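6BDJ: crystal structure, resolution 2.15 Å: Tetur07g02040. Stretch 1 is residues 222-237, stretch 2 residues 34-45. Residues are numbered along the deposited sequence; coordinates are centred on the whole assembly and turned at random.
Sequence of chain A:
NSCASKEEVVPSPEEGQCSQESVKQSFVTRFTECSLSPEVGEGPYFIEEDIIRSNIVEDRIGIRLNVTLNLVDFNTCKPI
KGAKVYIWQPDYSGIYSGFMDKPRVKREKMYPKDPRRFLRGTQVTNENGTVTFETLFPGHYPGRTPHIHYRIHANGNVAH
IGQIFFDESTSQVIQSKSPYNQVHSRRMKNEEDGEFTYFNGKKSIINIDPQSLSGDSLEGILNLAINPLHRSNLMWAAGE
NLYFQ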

# COMPACT_ATOMS: atom_id res chain seq x y z
N LEU A 222 -2.44 0.52 10.57
CA LEU A 222 -1.54 -0.61 10.50
C LEU A 222 -0.29 -0.19 11.25
O LEU A 222 0.32 0.84 10.93
CB LEU A 222 -1.22 -0.94 9.06
CG LEU A 222 -0.30 -2.13 8.78
CD1 LEU A 222 -0.95 -3.43 9.20
CD2 LEU A 222 0.05 -2.10 7.31
N ASN A 223 0.06 -0.96 12.26
CA ASN A 223 1.26 -0.71 13.03
C ASN A 223 2.34 -1.58 12.42
O ASN A 223 2.14 -2.77 12.27
CB ASN A 223 1.00 -1.08 14.49
CG ASN A 223 -0.09 -0.24 15.11
OD1 ASN A 223 -0.16 0.94 14.84
ND2 ASN A 223 -0.92 -0.83 15.96
N LEU A 224 3.47 -0.98 12.04
CA LEU A 224 4.61 -1.71 11.47
C LEU A 224 5.88 -1.58 12.31
O LEU A 224 6.16 -0.52 12.90
CB LEU A 224 4.91 -1.23 10.03
CG LEU A 224 3.78 -1.42 9.01
CD1 LEU A 224 3.98 -0.60 7.74
CD2 LEU A 224 3.56 -2.89 8.68
N ALA A 225 6.62 -2.69 12.38
CA ALA A 225 7.96 -2.73 12.95
C ALA A 225 8.91 -3.07 11.82
O ALA A 225 8.80 -4.12 11.20
CB ALA A 225 8.04 -3.78 14.04
N ILE A 226 9.84 -2.17 11.53
CA ILE A 226 10.81 -2.38 10.46
C ILE A 226 12.25 -2.27 10.98
O ILE A 226 12.47 -2.04 12.15
CB ILE A 226 10.56 -1.39 9.29
CG1 ILE A 226 10.69 0.06 9.75
CG2 ILE A 226 9.18 -1.61 8.67
CD1 ILE A 226 11.21 0.92 8.62
N ASN A 227 13.20 -2.48 10.09
CA ASN A 227 14.60 -2.42 10.39
C ASN A 227 15.26 -1.37 9.52
O ASN A 227 15.49 -1.61 8.35
CB ASN A 227 15.22 -3.80 10.12
CG ASN A 227 16.65 -3.89 10.62
OD1 ASN A 227 17.22 -2.92 11.13
ND2 ASN A 227 17.25 -5.05 10.45
N PRO A 228 15.58 -0.18 10.09
CA PRO A 228 16.15 0.91 9.26
C PRO A 228 17.55 0.65 8.68
O PRO A 228 17.95 1.36 7.75
CB PRO A 228 16.18 2.12 10.21
CG PRO A 228 16.06 1.57 11.57
CD PRO A 228 15.33 0.27 11.47
N LEU A 229 18.27 -0.34 9.22
CA LEU A 229 19.56 -0.74 8.68
C LEU A 229 19.39 -1.74 7.54
O LEU A 229 20.30 -1.89 6.71
CB LEU A 229 20.46 -1.35 9.76
N HIS A 230 18.25 -2.43 7.50
CA HIS A 230 18.02 -3.45 6.48
C HIS A 230 18.00 -2.79 5.13
O HIS A 230 17.40 -1.74 4.98
CB HIS A 230 16.70 -4.20 6.71
CG HIS A 230 16.52 -5.38 5.79
ND1 HIS A 230 17.38 -6.46 5.78
CD2 HIS A 230 15.58 -5.64 4.84
CE1 HIS A 230 16.98 -7.33 4.87
NE2 HIS A 230 15.90 -6.86 4.29
N ARG A 231 18.71 -3.36 4.17
CA ARG A 231 18.52 -3.02 2.77
C ARG A 231 17.64 -4.10 2.18
O ARG A 231 18.05 -5.27 2.10
CB ARG A 231 19.84 -2.97 2.03
CG ARG A 231 20.75 -1.80 2.38
CD ARG A 231 21.88 -1.64 1.37
NE ARG A 231 22.52 -2.94 1.05
CZ ARG A 231 23.70 -3.38 1.47
NH1 ARG A 231 24.11 -4.59 1.09
NH2 ARG A 231 24.49 -2.63 2.25
N SER A 232 16.42 -3.73 1.79
CA SER A 232 15.49 -4.65 1.14
C SER A 232 16.06 -5.08 -0.21
O SER A 232 16.83 -4.35 -0.82
CB SER A 232 14.11 -3.99 0.95
OG SER A 232 13.16 -4.91 0.42
N ASN A 233 15.73 -6.28 -0.67
CA ASN A 233 16.08 -6.72 -2.03
C ASN A 233 14.79 -7.03 -2.81
O ASN A 233 14.82 -7.75 -3.82
CB ASN A 233 17.06 -7.93 -2.01
CG ASN A 233 16.45 -9.20 -1.43
OD1 ASN A 233 15.38 -9.19 -0.82
ND2 ASN A 233 17.16 -10.30 -1.60
N LEU A 234 13.68 -6.46 -2.36
CA LEU A 234 12.37 -6.79 -2.93
C LEU A 234 11.87 -5.81 -3.97
O LEU A 234 10.73 -5.93 -4.46
CB LEU A 234 11.35 -7.00 -1.81
CG LEU A 234 11.65 -8.33 -1.09
CD1 LEU A 234 10.91 -8.42 0.22
CD2 LEU A 234 11.26 -9.54 -1.93
N MET A 235 12.73 -4.86 -4.35
CA MET A 235 12.44 -3.92 -5.40
C MET A 235 12.39 -4.70 -6.72
O MET A 235 13.04 -5.73 -6.84
CB MET A 235 13.44 -2.73 -5.46
CG MET A 235 14.93 -3.05 -5.35
SD MET A 235 15.68 -3.27 -3.71
CE MET A 235 14.50 -2.63 -2.53
N TRP A 236 11.57 -4.24 -7.67
CA TRP A 236 11.37 -4.94 -8.93
C TRP A 236 12.62 -5.11 -9.77
O TRP A 236 12.78 -6.15 -10.41
CB TRP A 236 10.28 -4.23 -9.74
CG TRP A 236 9.88 -4.94 -10.97
CD1 TRP A 236 10.26 -4.64 -12.23
CD2 TRP A 236 9.06 -6.12 -11.07
NE1 TRP A 236 9.70 -5.52 -13.13
CE2 TRP A 236 8.99 -6.47 -12.44
CE3 TRP A 236 8.38 -6.91 -10.13
CZ2 TRP A 236 8.23 -7.55 -12.90
CZ3 TRP A 236 7.63 -8.00 -10.59
CH2 TRP A 236 7.56 -8.31 -11.97
N ALA A 237 13.49 -4.10 -9.75
CA ALA A 237 14.80 -4.16 -10.42
C ALA A 237 15.89 -4.40 -9.38
O ALA A 237 16.45 -5.49 -9.27
CB ALA A 237 15.09 -2.88 -11.19
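Stretch 2, residues 34-45: CSLSPEVGEGPY

The most unusual feature of this contact is that two glutamates of stretch 2, both pointing toward stretch 1, carry much of its polar contact. Glu-39 accepts a hydrogen bond from a side chain and one from a water. Glu-42 accepts one from a backbone amide.

Stretch 2 has no regular helix or strand. Its backbone is extended from Ser-35 to Gly-41 and bends at Glu-42 and Gly-43. It follows stretch 1, which is a strand at 222-226 and loop or turn beyond. The two chains run in the same direction. Leu-36 lies nearest Ala-225, with CA atoms 5.1 Å apart. Gly-41 pairs in the same way with Leu-234, and Glu-42 with Met-235. Between these points stretch 1 spends more residues than stretch 2. Part of the excess is a type I turn from Asn-227 to His-230, closed by a bond from His-230 N to Asn-227 O of 3.0 Å.

At the strand, Ser-37 bonds twice to Ala-225. Ser-37 N donates to Ala-225 O at 2.8 Å, and Ala-225 N donates to Ser-37 OG at 3.2 Å. Both the amide and the carbonyl of Ala-225 are thus used by one serine. The methyl of Ala-225 faces stretch 2, and its CB lies 3.3 Å from Ser-35 O. Leu-36 starts out sideways, but its end comes nearer, and its CD1 reaches 3.8 Å from Ala-225 O. Ser-37 OG also meets Leu-224 CD2 at 3.4 Å.

Past the turn, Glu-39 takes over. Ser-232 OG donates to Glu-39 OE1 at 2.7 Å. The same hydroxyl oxygen accepts from Leu-234 N at 3.2 Å, so it links the loop backbone to the glutamate. Glu-39 OE2 lies at the edge of the His-230 ring, 3.3 Å from His-230 NE2. Water 1 joins this group. It donates to Glu-39 OE2 at 2.6 Å, accepts from Asn-233 N at 3.1 Å, and is hydrogen-bonded to His-230 NE2 at 2.9 Å.

Leu-234 has the largest area covered by stretch 2. Its side chain points toward that stretch, and its CD1 packs 3.3 Å from Glu-39 CB, against the aliphatic start of the glutamate. Its carbonyl accepts a hydrogen bond, with Glu-42 N to Leu-234 O at 3.1 Å. Glu-42 then sends its carboxylate to the next part of the loop. Trp-236 N donates to Glu-42 OE1 at 2.9 Å in nearly straight geometry, 174° at the hydrogen. The carboxylate also passes close to Met-235, whose CB is 3.7 Å from Glu-42 OE2.

The contact ends at Trp-236, whose indole has Pro-44 over one face, with Gly-43 close by. Trp-236 CE3 is 3.3 Å from Gly-43 C. Pro-44 CA sits over the ring face, 4.0 Å from the centroid of the five-membered ring of Trp-236, in a CH-pi contact. Pro-44 CB also approaches Trp-236 CE2 at 4.0 Å. Gly-43 has a positive phi of 67°, a conformation that favours glycine. In all, the two stretches bury 724 Å² between them.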

# COMPACT_ATOMS: atom_id res chain seq x y z
N CYS A 34 5.60 -5.26 18.41
CA CYS A 34 7.08 -5.25 18.17
C CYS A 34 7.63 -6.65 17.80
O CYS A 34 8.40 -7.30 18.53
CB CYS A 34 7.83 -4.60 19.35
SG CYS A 34 9.49 -4.04 18.92
N SER A 35 7.18 -7.09 16.64
CA SER A 35 7.84 -8.15 15.91
C SER A 35 7.99 -7.66 14.47
O SER A 35 7.14 -6.91 13.96
CB SER A 35 7.04 -9.46 15.97
OG SER A 35 5.72 -9.29 15.49
N LEU A 36 9.09 -8.07 13.85
CA LEU A 36 9.45 -7.60 12.54
C LEU A 36 8.32 -7.85 11.54
O LEU A 36 7.92 -8.99 11.32
CB LEU A 36 10.73 -8.29 12.09
CG LEU A 36 11.28 -7.94 10.70
CD1 LEU A 36 11.68 -6.47 10.63
CD2 LEU A 36 12.43 -8.89 10.39
N SER A 37 7.80 -6.76 10.98
CA SER A 37 6.76 -6.88 9.96
C SER A 37 7.30 -7.64 8.75
O SER A 37 8.49 -7.60 8.46
CB SER A 37 6.23 -5.53 9.56
OG SER A 37 5.42 -5.02 10.61
N PRO A 38 6.43 -8.39 8.08
CA PRO A 38 6.89 -9.09 6.91
C PRO A 38 7.06 -8.13 5.73
O PRO A 38 6.40 -7.10 5.67
CB PRO A 38 5.74 -10.04 6.62
CG PRO A 38 4.53 -9.24 7.02
CD PRO A 38 4.97 -8.56 8.29
N GLU A 39 7.96 -8.50 4.83
CA GLU A 39 8.14 -7.85 3.57
C GLU A 39 7.42 -8.63 2.48
O GLU A 39 7.21 -9.86 2.58
CB GLU A 39 9.61 -7.81 3.20
CG GLU A 39 10.46 -6.88 4.05
CD GLU A 39 11.69 -6.41 3.29
OE1 GLU A 39 11.61 -5.40 2.53
OE2 GLU A 39 12.73 -7.08 3.46
N VAL A 40 7.07 -7.93 1.41
CA VAL A 40 6.33 -8.55 0.29
C VAL A 40 6.88 -7.87 -0.96
O VAL A 40 7.21 -6.67 -0.93
CB VAL A 40 4.81 -8.25 0.38
CG1 VAL A 40 4.07 -9.02 -0.70
CG2 VAL A 40 4.25 -8.65 1.73
N GLY A 41 6.91 -8.61 -2.06
CA GLY A 41 7.47 -8.11 -3.32
C GLY A 41 6.82 -6.78 -3.76
O GLY A 41 5.64 -6.54 -3.54
N GLU A 42 7.62 -5.93 -4.36
CA GLU A 42 7.20 -4.60 -4.80
C GLU A 42 6.14 -4.65 -5.90
O GLU A 42 5.32 -3.72 -6.03
CB GLU A 42 8.41 -3.88 -5.36
CG GLU A 42 8.20 -2.43 -5.69
CD GLU A 42 9.53 -1.76 -5.95
OE1 GLU A 42 10.03 -1.84 -7.11
OE2 GLU A 42 10.08 -1.18 -4.98
N GLY A 43 6.21 -5.70 -6.70
CA GLY A 43 5.52 -5.74 -7.98
C GLY A 43 6.12 -4.74 -8.95
O GLY A 43 7.11 -4.08 -8.64
N PRO A 44 5.51 -4.61 -10.14
CA PRO A 44 6.09 -3.84 -11.24
C PRO A 44 5.77 -2.36 -11.32
O PRO A 44 6.28 -1.70 -12.21
CB PRO A 44 5.51 -4.55 -12.49
CG PRO A 44 4.39 -5.43 -12.00
CD PRO A 44 4.25 -5.25 -10.53
N TYR A 45 4.92 -1.84 -10.44
CA TYR A 45 4.38 -0.50 -10.65
C TYR A 45 4.84 0.59 -9.70
O TYR A 45 4.21 1.67 -9.66
CB TYR A 45 2.86 -0.56 -10.71
CG TYR A 45 2.34 -1.56 -11.73
CD1 TYR A 45 2.81 -1.56 -13.05
CD2 TYR A 45 1.41 -2.52 -11.37
CE1 TYR A 45 2.32 -2.46 -13.98
CE2 TYR A 45 0.91 -3.44 -12.30
CZ TYR A 45 1.37 -3.40 -13.60
OH TYR A 45 0.88 -4.31 -14.51
O HOH W 1 14.63 -7.75 1.79